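Local coordinates for Rbsd/fucu transport protein family protein (Streptococcus pneumoniae, PDB 4A34) that probably interconverts the alpha and beta anomers of L-fucose, as a fucose mutarotase of the RbsD/FucU family that binds beta-L-fucopyranose, at residues E25-A39 / I121-L135. Residues are numbered along the deposited sequence; the frame is centred on the assembly and turned at random.
With FUL (beta-L-fucopyranose), chain B.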
ATOM      1  N   GLU I  25      16.302  13.549 -16.898  1.00 30.11           N
ATOM      2  CA  GLU I  25      15.930  14.962 -16.887  1.00 29.53           C
ATOM      3  C   GLU I  25      15.110  15.310 -15.646  1.00 29.37           C
ATOM      4  O   GLU I  25      14.458  14.448 -15.057  1.00 28.87           O
ATOM      5  CB  GLU I  25      15.168  15.328 -18.160  1.00 29.37           C
ATOM      6  CG  GLU I  25      16.009  15.215 -19.424  1.00 29.16           C
ATOM      7  CD  GLU I  25      15.201  15.327 -20.703  1.00 29.80           C
ATOM      8  OE1 GLU I  25      14.106  15.926 -20.687  1.00 30.37           O
ATOM      9  OE2 GLU I  25      15.664  14.815 -21.737  1.00 29.93           O
ATOM     10  N   ILE I  26      15.178  16.578 -15.246  1.00 29.35           N
ATOM     11  CA  ILE I  26      14.403  17.084 -14.116  1.00 29.25           C
ATOM     12  C   ILE I  26      13.884  18.476 -14.427  1.00 29.32           C
ATOM     13  O   ILE I  26      14.619  19.314 -14.943  1.00 29.43           O
ATOM     14  CB  ILE I  26      15.210  17.089 -12.778  1.00 29.15           C
ATOM     15  CG1 ILE I  26      14.341  17.658 -11.640  1.00 28.82           C
ATOM     16  CG2 ILE I  26      16.537  17.830 -12.941  1.00 28.65           C
ATOM     17  CD1 ILE I  26      14.954  17.625 -10.292  1.00 27.77           C
ATOM     18  N   VAL I  27      12.617  18.708 -14.097  1.00 29.34           N
ATOM     19  CA  VAL I  27      11.945  19.958 -14.414  1.00 29.32           C
ATOM     20  C   VAL I  27      11.838  20.837 -13.185  1.00 29.53           C
ATOM     21  O   VAL I  27      11.342  20.411 -12.141  1.00 29.45           O
ATOM     22  CB  VAL I  27      10.533  19.720 -14.995  1.00 29.23           C
ATOM     23  CG1 VAL I  27       9.889  21.032 -15.386  1.00 29.56           C
ATOM     24  CG2 VAL I  27      10.592  18.796 -16.206  1.00 29.49           C
ATOM     25  N   LEU I  28      12.311  22.071 -13.315  1.00 29.79           N
ATOM     26  CA  LEU I  28      12.129  23.052 -12.269  1.00 30.23           C
ATOM     27  C   LEU I  28      10.903  23.847 -12.677  1.00 30.41           C
ATOM     28  O   LEU I  28      10.966  24.712 -13.552  1.00 30.61           O
ATOM     29  CB  LEU I  28      13.380  23.930 -12.113  1.00 30.36           C
ATOM     30  CG  LEU I  28      14.734  23.199 -11.996  1.00 31.48           C
ATOM     31  CD1 LEU I  28      15.923  24.161 -11.912  1.00 32.04           C
ATOM     32  CD2 LEU I  28      14.771  22.241 -10.810  1.00 30.88           C
ATOM     33  N   ALA I  29       9.770  23.515 -12.070  1.00 30.47           N
ATOM     34  CA  ALA I  29       8.498  24.090 -12.480  1.00 30.71           C
ATOM     35  C   ALA I  29       8.151  25.341 -11.683  1.00 30.82           C
ATOM     36  O   ALA I  29       8.387  25.396 -10.474  1.00 30.92           O
ATOM     37  CB  ALA I  29       7.402  23.060 -12.350  1.00 30.69           C
ATOM     38  N   ASP I  30       7.579  26.338 -12.353  1.00 30.85           N
ATOM     39  CA  ASP I  30       7.161  27.553 -11.667  1.00 31.19           C
ATOM     40  C   ASP I  30       5.769  27.404 -11.059  1.00 31.30           C
ATOM     41  O   ASP I  30       5.051  26.457 -11.365  1.00 31.27           O
ATOM     42  CB  ASP I  30       7.282  28.795 -12.571  1.00 31.58           C
ATOM     43  CG  ASP I  30       6.283  28.814 -13.741  1.00 32.51           C
ATOM     44  OD1 ASP I  30       5.113  28.377 -13.598  1.00 34.16           O
ATOM     45  OD2 ASP I  30       6.678  29.315 -14.816  1.00 32.86           O
ATOM     46  N   ALA I  31       5.389  28.360 -10.214  1.00 31.51           N
ATOM     47  CA  ALA I  31       4.173  28.264  -9.405  1.00 31.44           C
ATOM     48  C   ALA I  31       2.912  28.010 -10.212  1.00 31.41           C
ATOM     49  O   ALA I  31       1.991  27.365  -9.728  1.00 31.44           O
ATOM     50  CB  ALA I  31       4.007  29.509  -8.555  1.00 31.62           C
ATOM     51  N   ASN I  32       2.878  28.523 -11.438  1.00 31.35           N
ATOM     52  CA  ASN I  32       1.705  28.415 -12.298  1.00 31.20           C
ATOM     53  C   ASN I  32       1.680  27.124 -13.107  1.00 31.10           C
ATOM     54  O   ASN I  32       0.680  26.807 -13.756  1.00 31.13           O
ATOM     55  CB  ASN I  32       1.637  29.616 -13.241  1.00 31.38           C
ATOM     56  CG  ASN I  32       1.259  30.897 -12.529  1.00 31.56           C
ATOM     57  OD1 ASN I  32       0.082  31.142 -12.242  1.00 31.18           O
ATOM     58  ND2 ASN I  32       2.257  31.731 -12.248  1.00 31.19           N
ATOM     59  N   TYR I  33       2.782  26.381 -13.067  1.00 30.94           N
ATOM     60  CA  TYR I  33       2.939  25.181 -13.884  1.00 30.82           C
ATOM     61  C   TYR I  33       2.019  24.026 -13.428  1.00 30.91           C
ATOM     62  O   TYR I  33       1.674  23.948 -12.248  1.00 31.05           O
ATOM     63  CB  TYR I  33       4.416  24.756 -13.913  1.00 30.73           C
ATOM     64  CG  TYR I  33       4.698  23.710 -14.955  1.00 30.73           C
ATOM     65  CD1 TYR I  33       4.868  24.063 -16.296  1.00 29.31           C
ATOM     66  CD2 TYR I  33       4.747  22.357 -14.610  1.00 30.04           C
ATOM     67  CE1 TYR I  33       5.088  23.098 -17.257  1.00 30.15           C
ATOM     68  CE2 TYR I  33       4.962  21.384 -15.568  1.00 30.21           C
ATOM     69  CZ  TYR I  33       5.135  21.756 -16.884  1.00 30.33           C
ATOM     70  OH  TYR I  33       5.355  20.782 -17.823  1.00 30.99           O
ATOM     71  N   PRO I  34       1.587  23.147 -14.363  1.00 30.76           N
ATOM     72  CA  PRO I  34       0.824  21.954 -13.958  1.00 30.65           C
ATOM     73  C   PRO I  34       1.699  20.814 -13.418  1.00 30.61           C
ATOM     74  O   PRO I  34       1.642  19.689 -13.921  1.00 30.63           O
ATOM     75  CB  PRO I  34       0.122  21.534 -15.254  1.00 30.47           C
ATOM     76  CG  PRO I  34       0.979  22.085 -16.336  1.00 30.26           C
ATOM     77  CD  PRO I  34       1.516  23.368 -15.820  1.00 30.63           C
ATOM     78  N   SER I  35       2.486  21.105 -12.385  1.00 30.65           N
ATOM     79  CA  SER I  35       3.502  20.170 -11.891  1.00 30.40           C
ATOM     80  C   SER I  35       2.881  18.854 -11.478  1.00 30.33           C
ATOM     81  O   SER I  35       3.323  17.794 -11.913  1.00 30.21           O
ATOM     82  CB  SER I  35       4.260  20.769 -10.704  1.00 30.20           C
ATOM     83  OG  SER I  35       4.327  22.175 -10.816  1.00 30.82           O
ATOM     84  N   ALA I  36       1.844  18.932 -10.647  1.00 30.41           N
ATOM     85  CA  ALA I  36       1.248  17.745 -10.042  1.00 30.37           C
ATOM     86  C   ALA I  36       0.620  16.811 -11.078  1.00 30.42           C
ATOM     87  O   ALA I  36       0.745  15.590 -10.972  1.00 30.33           O
ATOM     88  CB  ALA I  36       0.241  18.136  -8.977  1.00 30.19           C
ATOM     89  N   SER I  37      -0.024  17.379 -12.094  1.00 30.52           N
ATOM     90  CA  SER I  37      -0.648  16.552 -13.123  1.00 30.76           C
ATOM     91  C   SER I  37       0.326  15.958 -14.165  1.00 30.92           C
ATOM     92  O   SER I  37       0.052  14.904 -14.726  1.00 30.69           O
ATOM     93  CB  SER I  37      -1.819  17.285 -13.783  1.00 30.42           C
ATOM     94  OG  SER I  37      -1.375  18.321 -14.630  1.00 30.37           O
ATOM     95  N   CYS I  38       1.460  16.614 -14.402  1.00 31.30           N
ATOM     96  CA  CYS I  38       2.462  16.106 -15.362  1.00 31.74           C
ATOM     97  C   CYS I  38       3.515  15.134 -14.777  1.00 31.41           C
ATOM     98  O   CYS I  38       4.144  14.362 -15.515  1.00 31.20           O
ATOM     99  CB  CYS I  38       3.182  17.274 -16.049  1.00 32.00           C
ATOM    100  SG  CYS I  38       2.120  18.317 -17.095  1.00 34.08           S
ATOM    101  N   ALA I  39       3.681  15.160 -13.458  1.00 31.02           N
ATOM    102  CA  ALA I  39       4.837  14.546 -12.808  1.00 30.88           C
ATOM    103  C   ALA I  39       4.839  13.015 -12.749  1.00 30.77           C
ATOM    104  O   ALA I  39       3.881  12.398 -12.268  1.00 30.81           O
ATOM    105  CB  ALA I  39       5.023  15.140 -11.416  1.00 30.52           C
ATOM    106  N   ILE I 121       9.546  16.320 -11.482  1.00 28.95           N
ATOM    107  CA  ILE I 121       9.244  17.731 -11.523  1.00 28.83           C
ATOM    108  C   ILE I 121       9.260  18.239 -10.091  1.00 29.15           C
ATOM    109  O   ILE I 121       8.663  17.625  -9.194  1.00 29.25           O
ATOM    110  CB  ILE I 121       7.872  18.005 -12.175  1.00 28.79           C
ATOM    111  CG1 ILE I 121       7.821  17.414 -13.598  1.00 27.94           C
ATOM    112  CG2 ILE I 121       7.554  19.509 -12.132  1.00 28.05           C
ATOM    113  CD1 ILE I 121       6.540  17.682 -14.363  1.00 25.35           C
ATOM    114  N   VAL I 122       9.972  19.340  -9.877  1.00 29.09           N
ATOM    115  CA  VAL I 122       9.878  20.078  -8.620  1.00 29.26           C
ATOM    116  C   VAL I 122       9.026  21.340  -8.792  1.00 29.19           C
ATOM    117  O   VAL I 122       9.329  22.197  -9.614  1.00 29.16           O
ATOM    118  CB  VAL I 122      11.279  20.390  -7.994  1.00 29.33           C
ATOM    119  CG1 VAL I 122      12.299  20.677  -9.048  1.00 29.38           C
ATOM    120  CG2 VAL I 122      11.201  21.527  -6.997  1.00 28.83           C
ATOM    121  N   ALA I 123       7.940  21.413  -8.033  1.00 29.43           N
ATOM    122  CA  ALA I 123       7.100  22.599  -7.983  1.00 29.82           C
ATOM    123  C   ALA I 123       7.749  23.648  -7.076  1.00 30.33           C
ATOM    124  O   ALA I 123       7.990  23.401  -5.898  1.00 30.59           O
ATOM    125  CB  ALA I 123       5.710  22.244  -7.486  1.00 29.29           C
ATOM    126  N   THR I 124       8.042  24.814  -7.631  1.00 30.85           N
ATOM    127  CA  THR I 124       8.680  25.868  -6.862  1.00 31.22           C
ATOM    128  C   THR I 124       7.681  26.982  -6.559  1.00 31.49           C
ATOM    129  O   THR I 124       6.511  26.890  -6.929  1.00 31.42           O
ATOM    130  CB  THR I 124       9.884  26.437  -7.614  1.00 31.30           C
ATOM    131  OG1 THR I 124       9.412  27.190  -8.734  1.00 31.73           O
ATOM    132  CG2 THR I 124      10.824  25.314  -8.088  1.00 30.55           C
ATOM    133  N   GLY I 125       8.146  28.025  -5.875  1.00 31.88           N
ATOM    134  CA  GLY I 125       7.295  29.151  -5.515  1.00 32.29           C
ATOM    135  C   GLY I 125       7.449  30.319  -6.466  1.00 32.75           C
ATOM    136  O   GLY I 125       6.921  31.401  -6.213  1.00 32.63           O
ATOM    137  N   GLU I 126       8.166  30.087  -7.564  1.00 33.20           N
ATOM    138  CA  GLU I 126       8.452  31.109  -8.562  1.00 33.59           C
ATOM    139  C   GLU I 126       7.195  31.741  -9.189  1.00 34.22           C
ATOM    140  O   GLU I 126       6.426  31.071  -9.893  1.00 33.93           O
ATOM    141  CB  GLU I 126       9.346  30.520  -9.645  1.00 33.39           C
ATOM    142  CG  GLU I 126       9.853  31.536 -10.636  1.00 33.63           C
ATOM    143  CD  GLU I 126      10.407  32.772  -9.955  1.00 33.15           C
ATOM    144  OE1 GLU I 126      11.517  32.696  -9.386  1.00 33.83           O
ATOM    145  OE2 GLU I 126       9.729  33.813  -9.988  1.00 32.67           O
ATOM    146  N   THR I 127       7.008  33.036  -8.940  1.00 34.87           N
ATOM    147  CA  THR I 127       5.828  33.753  -9.435  1.00 35.36           C
ATOM    148  C   THR I 127       6.023  34.317 -10.840  1.00 35.91           C
ATOM    149  O   THR I 127       5.054  34.768 -11.468  1.00 36.09           O
ATOM    150  CB  THR I 127       5.417  34.901  -8.496  1.00 35.51           C
ATOM    151  OG1 THR I 127       6.517  35.808  -8.339  1.00 35.73           O
ATOM    152  CG2 THR I 127       4.986  34.366  -7.136  1.00 34.44           C
ATOM    153  N   SER I 128       7.264  34.289 -11.327  1.00 36.13           N
ATOM    154  CA  SER I 128       7.589  34.788 -12.665  1.00 36.78           C
ATOM    155  C   SER I 128       7.084  33.851 -13.764  1.00 36.91           C
ATOM    156  O   SER I 128       7.162  32.630 -13.617  1.00 37.55           O
ATOM    157  CB  SER I 128       9.095  34.998 -12.807  1.00 36.74           C
ATOM    158  OG  SER I 128       9.459  35.046 -14.171  1.00 38.24           O
ATOM    159  N   LEU I 129       6.580  34.422 -14.859  1.00 36.88           N
ATOM    160  CA  LEU I 129       5.982  33.629 -15.940  1.00 36.75           C
ATOM    161  C   LEU I 129       7.020  32.994 -16.860  1.00 36.39           C
ATOM    162  O   LEU I 129       8.115  33.527 -17.035  1.00 36.40           O
ATOM    163  CB  LEU I 129       5.007  34.464 -16.778  1.00 36.72           C
ATOM    164  CG  LEU I 129       3.759  35.103 -16.165  1.00 37.61           C
ATOM    165  CD1 LEU I 129       3.112  34.204 -15.114  1.00 38.43           C
ATOM    166  CD2 LEU I 129       4.079  36.487 -15.589  1.00 38.66           C
ATOM    167  N   TYR I 130       6.652  31.854 -17.446  1.00 36.04           N
ATOM    168  CA  TYR I 130       7.479  31.145 -18.421  1.00 35.55           C
ATOM    169  C   TYR I 130       8.885  30.912 -17.867  1.00 35.23           C
ATOM    170  O   TYR I 130       9.891  31.177 -18.535  1.00 35.13           O
ATOM    171  CB  TYR I 130       7.501  31.904 -19.754  1.00 35.52           C
ATOM    172  CG  TYR I 130       6.152  31.980 -20.443  1.00 36.09           C
ATOM    173  CD1 TYR I 130       5.713  30.944 -21.270  1.00 36.40           C
ATOM    174  CD2 TYR I 130       5.311  33.086 -20.271  1.00 36.66           C
ATOM    175  CE1 TYR I 130       4.483  30.998 -21.904  1.00 35.93           C
ATOM    176  CE2 TYR I 130       4.068  33.152 -20.904  1.00 36.42           C
ATOM    177  CZ  TYR I 130       3.665  32.098 -21.727  1.00 36.76           C
ATOM    178  OH  TYR I 130       2.444  32.132 -22.375  1.00 37.42           O
ATOM    179  N   ALA I 131       8.926  30.401 -16.635  1.00 34.85           N
ATOM    180  CA  ALA I 131      10.147  30.364 -15.821  1.00 34.48           C
ATOM    181  C   ALA I 131      10.629  28.941 -15.606  1.00 34.14           C
ATOM    182  O   ALA I 131      11.559  28.692 -14.833  1.00 34.23           O
ATOM    183  CB  ALA I 131       9.901  31.049 -14.474  1.00 34.32           C
ATOM    184  N   ASN I 132       9.981  28.018 -16.304  1.00 33.39           N
ATOM    185  CA  ASN I 132      10.228  26.605 -16.166  1.00 32.78           C
ATOM    186  C   ASN I 132      11.514  26.215 -16.879  1.00 32.51           C
ATOM    187  O   ASN I 132      11.823  26.766 -17.925  1.00 32.59           O
ATOM    188  CB  ASN I 132       9.038  25.851 -16.753  1.00 32.80           C
ATOM    189  CG  ASN I 132       7.724  26.253 -16.112  1.00 32.68           C
ATOM    190  OD1 ASN I 132       7.420  25.834 -14.999  1.00 33.95           O
ATOM    191  ND2 ASN I 132       6.935  27.063 -16.813  1.00 32.14           N
ATOM    192  N   ILE I 133      12.266  25.275 -16.315  1.00 32.23           N
ATOM    193  CA  ILE I 133      13.509  24.820 -16.936  1.00 32.44           C
ATOM    194  C   ILE I 133      13.515  23.303 -16.950  1.00 32.63           C
ATOM    195  O   ILE I 133      12.957  22.691 -16.051  1.00 33.32           O
ATOM    196  CB  ILE I 133      14.774  25.305 -16.160  1.00 32.40           C
ATOM    197  CG1 ILE I 133      14.696  26.791 -15.808  1.00 32.93           C
ATOM    198  CG2 ILE I 133      16.045  25.036 -16.954  1.00 31.42           C
ATOM    199  CD1 ILE I 133      15.884  27.287 -15.002  1.00 34.18           C
ATOM    200  N   ILE I 134      14.125  22.696 -17.966  1.00 32.74           N
ATOM    201  CA  ILE I 134      14.419  21.258 -17.922  1.00 32.88           C
ATOM    202  C   ILE I 134      15.914  21.056 -18.029  1.00 33.08           C
ATOM    203  O   ILE I 134      16.553  21.578 -18.943  1.00 33.02           O
ATOM    204  CB  ILE I 134      13.730  20.435 -19.030  1.00 32.87           C
ATOM    205  CG1 ILE I 134      12.228  20.717 -19.070  1.00 32.57           C
ATOM    206  CG2 ILE I 134      13.992  18.945 -18.810  1.00 32.62           C
ATOM    207  CD1 ILE I 134      11.524  20.078 -20.219  1.00 32.27           C
ATOM    208  N   LEU I 135      16.457  20.314 -17.068  1.00 33.29           N
ATOM    209  CA  LEU I 135      17.881  20.037 -16.987  1.00 33.01           C
ATOM    210  C   LEU I 135      18.086  18.553 -17.189  1.00 33.12           C
ATOM    211  O   LEU I 135      17.327  17.742 -16.644  1.00 33.24           O
ATOM    212  CB  LEU I 135      18.410  20.452 -15.619  1.00 33.00           C
ATOM    213  CG  LEU I 135      18.189  21.898 -15.161  1.00 32.59           C
ATOM    214  CD1 LEU I 135      18.594  22.034 -13.703  1.00 30.83           C
ATOM    215  CD2 LEU I 135      18.994  22.864 -16.034  1.00 32.66           C
TER
HETATM  216  C1  FUL B1144       2.202  27.791 -17.949  1.00 44.27           C
HETATM  217  C2  FUL B1144       3.091  28.297 -16.805  1.00 43.71           C
HETATM  218  O2  FUL B1144       4.035  27.333 -16.396  1.00 43.62           O
HETATM  219  C3  FUL B1144       3.837  29.528 -17.314  1.00 43.39           C
HETATM  220  O3  FUL B1144       4.623  30.098 -16.303  1.00 44.43           O
HETATM  221  C4  FUL B1144       2.850  30.562 -17.827  1.00 43.43           C
HETATM  222  O4  FUL B1144       2.029  30.949 -16.757  1.00 43.17           O
HETATM  223  C5  FUL B1144       1.989  29.923 -18.909  1.00 43.95           C
HETATM  224  C6  FUL B1144       1.043  30.940 -19.535  1.00 43.18           C
HETATM  225  O5  FUL B1144       1.301  28.821 -18.329  1.00 44.32           O
HETATM  226  O1  FUL B1144       1.479  26.642 -17.589  1.00 45.68           O
HETATM  227  O   HOH W   1       4.985  31.523 -12.579  1.00 30.50           O
HETATM  228  O   HOH W   2       2.361  34.553 -10.603  1.00 40.66           O
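With chi1 at 68°, Asp30 holds its carboxylate between its own backbone N and carbonyl carbon, while Asn132, chi1 -56°, sets its amide beside its backbone N; the two side chains then cross at about a right angle next to the fucose. Asn132 OD1 takes the N-H of Asp30 (N to OD1 2.7 Å) from above its carbonyl plane, and this fixes the amide so that ND2 gives its hydrogen to sugar O2 at 2.9 Å. An amide suits the place because it can accept and donate at once. A carboxylate offers two acceptor oxygens: Asp30 OD2 accepts from Ala131 N and from fucose O3, with OD2 to O3 2.7 Å, and OD1 accepts from O2. Tyr130 N also donates to O3, and its ring lays one face against the sugar. Tyr112, and His22 of the second subunit, also hydrogen-bond the sugar.

Strand 25-29, which leads straight into Asp30, runs between parallel strand 121-124 and antiparallel strand 133-135. Threonine adds a hydroxyl donor to its own N-H, so Thr124 N and OG1 grip Ala29 O from opposite faces of its plane, OG1 at 2.7 Å. Ile121, branched at CB, spreads over one face of the sheet: CG1 lies 3.8 Å from Val27 CB, CG2 against small Ala29 and CD1 against Cys38 CB, joining helix 35-38 to the strand. On the other face Leu28 CD2 meets Val122 CG1. The loop after strand 25-29 and the connection 125-132, leading from strand 121-124 into strand 133-135, form the fucose site of an RbsD/FucU family protein, completed by a second subunit.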